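Local coordinates for F-BAR domain only protein 1 (Danio rerio, PDB 5JP2), which probably acts at an early step of clathrin-mediated endocytosis and binds an Eps15 peptide through its mu homology domain, at residues B[145-150]-B[278-283]; B[162-167]-B[224-229]. All blocks are in the same frame, centred on the assembly; numbering follows the deposited sequence.

Interaction 1. Residues B[145-150]-B[278-283]; sequences LLLSAE and GKYMAG
Two layers of the mu homology domain meet where Y280 and A282, on the final part of strand 266-283, past a corner in the chain, face L145, L147 and A149 on an edge strand of a four-stranded antiparallel sheet. The strand segments approach to 6.1 Å at an angle of 35°, and side-chain packing, one side-chain-to-main-chain hydrogen bond and a water join them. L147 sits in the middle. Its CB lies 3.7 Å from CB of A282, while its CD1 reaches the edge of the Y280 ring near the ring plane, 4.1 Å from CE1. Further along, CB of A149 meets CB of A282 at 4.0 Å. CG of Y280 stands anti to the backbone N (chi1 -162°), and the ring extends from there toward strand 145-150. Its OH gives a hydrogen bond of 2.8 Å to O of L145, arriving in the carbonyl plane on a lone pair. F247 packs edge-to-face with the same ring. At the other end a water bridges the strands, accepting from N of A149 and lying 2.7 Å from O of G283. The small alanines let the backbones draw close, whereas the long tyrosine bridges a wider separation; its buried hydroxyl has its proton committed to a main-chain carbonyl.

Interaction 2. Residues B[162-167]-B[224-229]; sequences LDYHCC and GTLCAS. With ZN (zinc ion), chain E.
Y164 lays one face of its ring against the backbone of G224, and this pair belongs to an antiparallel ladder that shows how a sheet settles its polar atoms. Two hydrogen-bonded pairs flank a non-hydrogen-bonded one. In the first, N of L162 donates to O of L226 at 2.7 Å, nearly straight (164°), and N of L226 returns a bond to O of L162. In the second, N of Y164 bonds to O of G224, and N of G224 to O of Y164, both at 3.1 Å. Between them, CA of T225 makes a CA-H...O contact with O of L162. The side chains of D163 and T225 lie side by side, and OG1 of T225 donates to OD1 of D163 at 2.7 Å. CA of G224 sits 3.7 Å from the centroid of the Y164 ring, a CH-pi contact; CE2 also touches CD2 of L226. An alanine in place of Y164 would probably leave G224 without its aromatic cover and open a gap beside L226. Along strand 157-166 and just past it, NE2 of H165 (1.8 Å) and SG of C167 (1.9 Å) bind zinc, though distances so short are doubtful, and ND1 of H165 is hydrogen-bonded to OG of S223. The two strands are the inner pair of their sheet, with strand 145-154 beside 157-166 and strand 192-195 beside 223-231, while W209 of strand 206-210 packs on L226.

How the interactions relate
Both interactions involve the same four-stranded sheet, but in different directions. Interaction 2 joins neighbouring strands within it through paired main-chain bonds, whereas interaction 1 stacks an edge strand of it on the end of strand 266-283, mostly through apolar side chains. They are linked directly, since strands 145-154 and 157-166 are adjacent: N of L146 lies 2.7 Å from O of H165, and N of D163 lies 2.9 Å from O of S148, both probable hydrogen bonds. Interaction 1 is buried; interaction 2 is only partly so, with its polar D163 and T225 exposed and its leucines inside. L162 and Y164 both touch L147, carrying the packing of interaction 1 into the sheet of interaction 2.

Interaction 1. Residues B[145-150]-B[278-283]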
ATOM      1  N   LEU B 145       1.389 -10.683   6.673  1.00 40.62           N
ATOM      2  CA  LEU B 145       0.655 -11.927   6.793  1.00 21.51           C
ATOM      3  C   LEU B 145       1.575 -13.068   6.391  1.00 27.06           C
ATOM      4  O   LEU B 145       2.056 -13.115   5.257  1.00 28.44           O
ATOM      5  CB  LEU B 145      -0.598 -11.881   5.925  1.00 25.30           C
ATOM      6  CG  LEU B 145      -1.531 -13.071   5.998  1.00 21.28           C
ATOM      7  CD1 LEU B 145      -2.051 -13.229   7.380  1.00 21.14           C
ATOM      8  CD2 LEU B 145      -2.651 -12.927   5.016  1.00 25.27           C
ATOM      9  N   LEU B 146       1.852 -13.954   7.328  1.00 29.70           N
ATOM     10  CA  LEU B 146       2.725 -15.084   7.087  1.00 31.09           C
ATOM     11  C   LEU B 146       1.909 -16.240   6.552  1.00 33.18           C
ATOM     12  O   LEU B 146       0.856 -16.552   7.099  1.00 32.34           O
ATOM     13  CB  LEU B 146       3.441 -15.493   8.362  1.00 41.92           C
ATOM     14  CG  LEU B 146       4.876 -15.013   8.350  1.00 46.47           C
ATOM     15  CD1 LEU B 146       4.890 -13.515   8.422  1.00 41.15           C
ATOM     16  CD2 LEU B 146       5.652 -15.647   9.479  1.00 58.19           C
ATOM     17  N   LEU B 147       2.386 -16.852   5.472  1.00 30.86           N
ATOM     18  CA  LEU B 147       1.704 -17.958   4.822  1.00 21.68           C
ATOM     19  C   LEU B 147       2.581 -19.201   4.806  1.00 27.52           C
ATOM     20  O   LEU B 147       3.781 -19.117   4.541  1.00 34.04           O
ATOM     21  CB  LEU B 147       1.331 -17.615   3.387  1.00 24.05           C
ATOM     22  CG  LEU B 147       0.595 -16.315   3.142  1.00 22.20           C
ATOM     23  CD1 LEU B 147       0.244 -16.205   1.696  1.00 17.97           C
ATOM     24  CD2 LEU B 147      -0.618 -16.229   4.018  1.00 21.75           C
ATOM     25  N   SER B 148       1.982 -20.352   5.099  1.00 31.12           N
ATOM     26  CA  SER B 148       2.632 -21.643   4.904  1.00 28.61           C
ATOM     27  C   SER B 148       1.662 -22.601   4.239  1.00 28.90           C
ATOM     28  O   SER B 148       0.662 -22.991   4.848  1.00 35.64           O
ATOM     29  CB  SER B 148       3.119 -22.220   6.227  1.00 34.00           C
ATOM     30  OG  SER B 148       3.717 -23.479   6.023  1.00 51.81           O
ATOM     31  N   ALA B 149       1.966 -22.991   3.007  1.00 27.39           N
ATOM     32  CA  ALA B 149       1.170 -23.933   2.243  1.00 30.17           C
ATOM     33  C   ALA B 149       1.879 -25.280   2.129  1.00 36.39           C
ATOM     34  O   ALA B 149       3.104 -25.353   2.067  1.00 39.16           O
ATOM     35  CB  ALA B 149       0.870 -23.392   0.849  1.00 30.00           C
ATOM     36  N   GLU B 150       1.087 -26.346   2.116  1.00 39.06           N
ATOM     37  CA  GLU B 150       1.579 -27.709   1.988  1.00 56.36           C
ATOM     38  C   GLU B 150       0.699 -28.442   0.993  1.00 55.51           C
ATOM     39  O   GLU B 150      -0.477 -28.124   0.843  1.00 50.07           O
ATOM     40  CB  GLU B 150       1.567 -28.438   3.335  1.00 65.76           C
ATOM     41  CG  GLU B 150       2.524 -27.858   4.356  1.00 58.84           C
ATOM     42  CD  GLU B 150       2.443 -28.552   5.697  1.00 84.59           C
ATOM     43  OE1 GLU B 150       3.154 -28.128   6.632  1.00 89.63           O
ATOM     44  OE2 GLU B 150       1.647 -29.503   5.828  1.00 99.43           O
ATOM     45  N   GLY B 278      -0.391  -6.790  -3.988  1.00 29.79           N
ATOM     46  CA  GLY B 278      -0.259  -7.053  -5.399  1.00 23.49           C
ATOM     47  C   GLY B 278      -0.393  -8.553  -5.592  1.00 33.53           C
ATOM     48  O   GLY B 278      -1.430  -9.138  -5.275  1.00 55.16           O
ATOM     49  N   LYS B 279       0.599  -9.159  -6.220  1.00 28.01           N
ATOM     50  CA  LYS B 279       0.732 -10.608  -6.218  1.00 37.71           C
ATOM     51  C   LYS B 279       1.331 -11.058  -4.892  1.00 27.17           C
ATOM     52  O   LYS B 279       2.494 -10.776  -4.604  1.00 34.84           O
ATOM     53  CB  LYS B 279       1.588 -11.040  -7.403  1.00 28.84           C
ATOM     54  CG  LYS B 279       1.586 -12.519  -7.678  1.00 73.87           C
ATOM     55  CD  LYS B 279       2.340 -12.842  -8.966  1.00 50.53           C
ATOM     56  CE  LYS B 279       3.821 -12.561  -8.822  1.00 61.90           C
ATOM     57  NZ  LYS B 279       4.548 -12.688 -10.110  1.00 61.36           N
ATOM     58  N   TYR B 280       0.561 -11.795  -4.105  1.00 32.74           N
ATOM     59  CA  TYR B 280       0.962 -12.157  -2.751  1.00 23.72           C
ATOM     60  C   TYR B 280       0.670 -13.639  -2.585  1.00 25.92           C
ATOM     61  O   TYR B 280      -0.488 -14.021  -2.429  1.00 31.56           O
ATOM     62  CB  TYR B 280       0.192 -11.297  -1.744  1.00 29.01           C
ATOM     63  CG  TYR B 280       0.739 -11.211  -0.352  1.00 21.09           C
ATOM     64  CD1 TYR B 280       0.534 -12.234   0.550  1.00 19.69           C
ATOM     65  CD2 TYR B 280       1.424 -10.086   0.080  1.00 25.05           C
ATOM     66  CE1 TYR B 280       1.013 -12.165   1.814  1.00 17.35           C
ATOM     67  CE2 TYR B 280       1.903  -9.996   1.374  1.00 18.92           C
ATOM     68  CZ  TYR B 280       1.687 -11.036   2.235  1.00 22.54           C
ATOM     69  OH  TYR B 280       2.163 -10.987   3.515  1.00 24.49           O
ATOM     70  N   MET B 281       1.715 -14.471  -2.557  1.00 26.02           N
ATOM     71  CA  MET B 281       1.555 -15.878  -2.916  1.00 23.91           C
ATOM     72  C   MET B 281       2.250 -16.822  -1.948  1.00 26.14           C
ATOM     73  O   MET B 281       3.292 -16.513  -1.380  1.00 27.56           O
ATOM     74  CB  MET B 281       2.120 -16.199  -4.302  1.00 31.48           C
ATOM     75  CG  MET B 281       1.825 -15.230  -5.391  1.00 26.16           C
ATOM     76  SD  MET B 281       0.141 -15.188  -5.938  1.00 41.98           S
ATOM     77  CE  MET B 281      -0.037 -16.760  -6.748  1.00 33.78           C
ATOM     78  N   ALA B 282       1.661 -18.001  -1.800  1.00 26.91           N
ATOM     79  CA  ALA B 282       2.258 -19.109  -1.068  1.00 28.06           C
ATOM     80  C   ALA B 282       2.304 -20.316  -1.984  1.00 28.86           C
ATOM     81  O   ALA B 282       1.270 -20.731  -2.508  1.00 34.39           O
ATOM     82  CB  ALA B 282       1.472 -19.447   0.192  1.00 26.57           C
ATOM     83  N   GLY B 283       3.496 -20.845  -2.210  1.00 30.22           N
ATOM     84  CA  GLY B 283       3.666 -22.081  -2.938  1.00 49.78           C
ATOM     85  C   GLY B 283       3.936 -23.241  -2.001  1.00 46.97           C
ATOM     86  O   GLY B 283       4.320 -23.055  -0.854  1.00 42.17           O
TER
HETATM   87  O   HOH W   1       4.213 -21.550   1.387  1.00 32.79           O

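Interaction 2. Residues B[162-167]-B[224-229]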
ATOM      1  N   LEU B 162      -3.492 -24.435   3.774  1.00 32.17           N
ATOM      2  CA  LEU B 162      -2.809 -23.171   4.013  1.00 34.85           C
ATOM      3  C   LEU B 162      -2.964 -22.718   5.455  1.00 30.11           C
ATOM      4  O   LEU B 162      -4.084 -22.587   5.947  1.00 41.06           O
ATOM      5  CB  LEU B 162      -3.335 -22.077   3.087  1.00 28.60           C
ATOM      6  CG  LEU B 162      -2.711 -20.689   3.278  1.00 26.86           C
ATOM      7  CD1 LEU B 162      -1.303 -20.631   2.745  1.00 32.52           C
ATOM      8  CD2 LEU B 162      -3.554 -19.636   2.612  1.00 27.59           C
ATOM      9  N   ASP B 163      -1.850 -22.467   6.121  1.00 31.99           N
ATOM     10  CA  ASP B 163      -1.854 -21.799   7.412  1.00 39.89           C
ATOM     11  C   ASP B 163      -1.488 -20.331   7.213  1.00 31.50           C
ATOM     12  O   ASP B 163      -0.591 -20.007   6.441  1.00 31.92           O
ATOM     13  CB  ASP B 163      -0.888 -22.462   8.394  1.00 42.57           C
ATOM     14  CG  ASP B 163      -1.237 -23.915   8.677  1.00 49.47           C
ATOM     15  OD1 ASP B 163      -2.400 -24.304   8.482  1.00 62.98           O
ATOM     16  OD2 ASP B 163      -0.353 -24.679   9.109  1.00 73.86           O
ATOM     17  N   TYR B 164      -2.214 -19.442   7.874  1.00 32.80           N
ATOM     18  CA  TYR B 164      -1.919 -18.022   7.808  1.00 29.29           C
ATOM     19  C   TYR B 164      -1.797 -17.442   9.203  1.00 34.59           C
ATOM     20  O   TYR B 164      -2.478 -17.865  10.138  1.00 47.10           O
ATOM     21  CB  TYR B 164      -2.975 -17.258   7.008  1.00 40.59           C
ATOM     22  CG  TYR B 164      -4.411 -17.469   7.432  1.00 31.89           C
ATOM     23  CD1 TYR B 164      -5.003 -16.675   8.402  1.00 33.78           C
ATOM     24  CD2 TYR B 164      -5.175 -18.458   6.846  1.00 30.16           C
ATOM     25  CE1 TYR B 164      -6.307 -16.868   8.765  1.00 29.23           C
ATOM     26  CE2 TYR B 164      -6.475 -18.657   7.203  1.00 26.19           C
ATOM     27  CZ  TYR B 164      -7.039 -17.867   8.160  1.00 34.82           C
ATOM     28  OH  TYR B 164      -8.347 -18.085   8.504  1.00 44.87           O
ATOM     29  N   HIS B 165      -0.892 -16.496   9.336  1.00 67.28           N
ATOM     30  CA  HIS B 165      -0.539 -15.949  10.628  1.00 38.10           C
ATOM     31  C   HIS B 165      -0.345 -14.455  10.461  1.00 45.39           C
ATOM     32  O   HIS B 165       0.547 -14.029   9.725  1.00 30.60           O
ATOM     33  CB  HIS B 165       0.730 -16.631  11.141  1.00 47.72           C
ATOM     34  CG  HIS B 165       1.302 -16.007  12.361  1.00 33.50           C
ATOM     35  ND1 HIS B 165       0.548 -15.698  13.466  1.00 35.57           N
ATOM     36  CD2 HIS B 165       2.561 -15.609  12.635  1.00 41.14           C
ATOM     37  CE1 HIS B 165       1.323 -15.134  14.374  1.00 56.18           C
ATOM     38  NE2 HIS B 165       2.551 -15.073  13.894  1.00 43.87           N
ATOM     39  N   CYS B 166      -1.130 -13.669  11.183  1.00 33.83           N
ATOM     40  CA  CYS B 166      -1.021 -12.219  11.163  1.00 45.80           C
ATOM     41  C   CYS B 166      -0.297 -11.847  12.439  1.00 34.78           C
ATOM     42  O   CYS B 166      -0.831 -12.018  13.533  1.00 38.48           O
ATOM     43  CB  CYS B 166      -2.399 -11.571  11.085  1.00 34.50           C
ATOM     44  SG  CYS B 166      -2.391  -9.824  11.107  1.00 43.41           S
ATOM     45  N   CYS B 167       0.883 -11.279  12.302  1.00 41.13           N
ATOM     46  CA  CYS B 167       1.733 -11.374  13.455  1.00 57.21           C
ATOM     47  C   CYS B 167       2.071  -9.998  13.981  1.00 46.28           C
ATOM     48  O   CYS B 167       2.266  -9.062  13.201  1.00 48.49           O
ATOM     49  CB  CYS B 167       3.033 -12.112  13.093  1.00 77.29           C
ATOM     50  SG  CYS B 167       4.085 -12.557  14.479  1.00 77.10           S
ATOM     51  N   GLY B 224      -5.096 -18.752  11.464  1.00 40.20           N
ATOM     52  CA  GLY B 224      -6.088 -19.662  10.939  1.00 26.75           C
ATOM     53  C   GLY B 224      -5.463 -20.656   9.996  1.00 29.71           C
ATOM     54  O   GLY B 224      -4.254 -20.679   9.791  1.00 32.43           O
ATOM     55  N   THR B 225      -6.324 -21.489   9.427  1.00 39.22           N
ATOM     56  CA  THR B 225      -5.921 -22.542   8.512  1.00 40.79           C
ATOM     57  C   THR B 225      -7.103 -22.861   7.613  1.00 27.56           C
ATOM     58  O   THR B 225      -8.246 -22.603   7.974  1.00 33.41           O
ATOM     59  CB  THR B 225      -5.467 -23.787   9.262  1.00 35.30           C
ATOM     60  OG1 THR B 225      -5.090 -24.786   8.320  1.00 42.48           O
ATOM     61  CG2 THR B 225      -6.596 -24.322  10.088  1.00 53.96           C
ATOM     62  N   LEU B 226      -6.821 -23.363   6.416  1.00 33.70           N
ATOM     63  CA  LEU B 226      -7.878 -23.776   5.502  1.00 27.70           C
ATOM     64  C   LEU B 226      -7.310 -24.792   4.520  1.00 31.96           C
ATOM     65  O   LEU B 226      -6.100 -24.852   4.302  1.00 36.55           O
ATOM     66  CB  LEU B 226      -8.476 -22.579   4.757  1.00 39.10           C
ATOM     67  CG  LEU B 226      -7.552 -21.691   3.922  1.00 30.97           C
ATOM     68  CD1 LEU B 226      -7.353 -22.241   2.527  1.00 31.26           C
ATOM     69  CD2 LEU B 226      -8.048 -20.258   3.852  1.00 26.64           C
ATOM     70  N   CYS B 227      -8.193 -25.582   3.915  1.00 30.76           N
ATOM     71  CA  CYS B 227      -7.719 -26.644   3.040  1.00 38.78           C
ATOM     72  C   CYS B 227      -8.804 -27.067   2.065  1.00 37.70           C
ATOM     73  O   CYS B 227      -9.993 -26.825   2.273  1.00 38.74           O
ATOM     74  CB  CYS B 227      -7.265 -27.857   3.833  1.00 52.80           C
ATOM     75  SG  CYS B 227      -8.608 -28.598   4.656  1.00 54.43           S
ATOM     76  N   ALA B 228      -8.366 -27.733   1.006  1.00 36.24           N
ATOM     77  CA  ALA B 228      -9.269 -28.233  -0.012  1.00 40.82           C
ATOM     78  C   ALA B 228      -8.662 -29.472  -0.640  1.00 40.34           C
ATOM     79  O   ALA B 228      -7.444 -29.642  -0.641  1.00 40.51           O
ATOM     80  CB  ALA B 228      -9.539 -27.181  -1.084  1.00 43.43           C
ATOM     81  N   SER B 229      -9.526 -30.331  -1.177  1.00 43.54           N
ATOM     82  CA  SER B 229      -9.115 -31.551  -1.852  1.00 51.90           C
ATOM     83  C   SER B 229     -10.051 -31.812  -3.016  1.00 48.64           C
ATOM     84  O   SER B 229     -11.205 -31.388  -3.004  1.00 50.24           O
ATOM     85  CB  SER B 229      -9.136 -32.751  -0.920  1.00 52.06           C
ATOM     86  OG  SER B 229     -10.447 -32.936  -0.435  1.00 58.59           O
TER
HETATM   87 ZN    ZN E1201       4.083 -14.488  14.614  1.00 50.46          ZN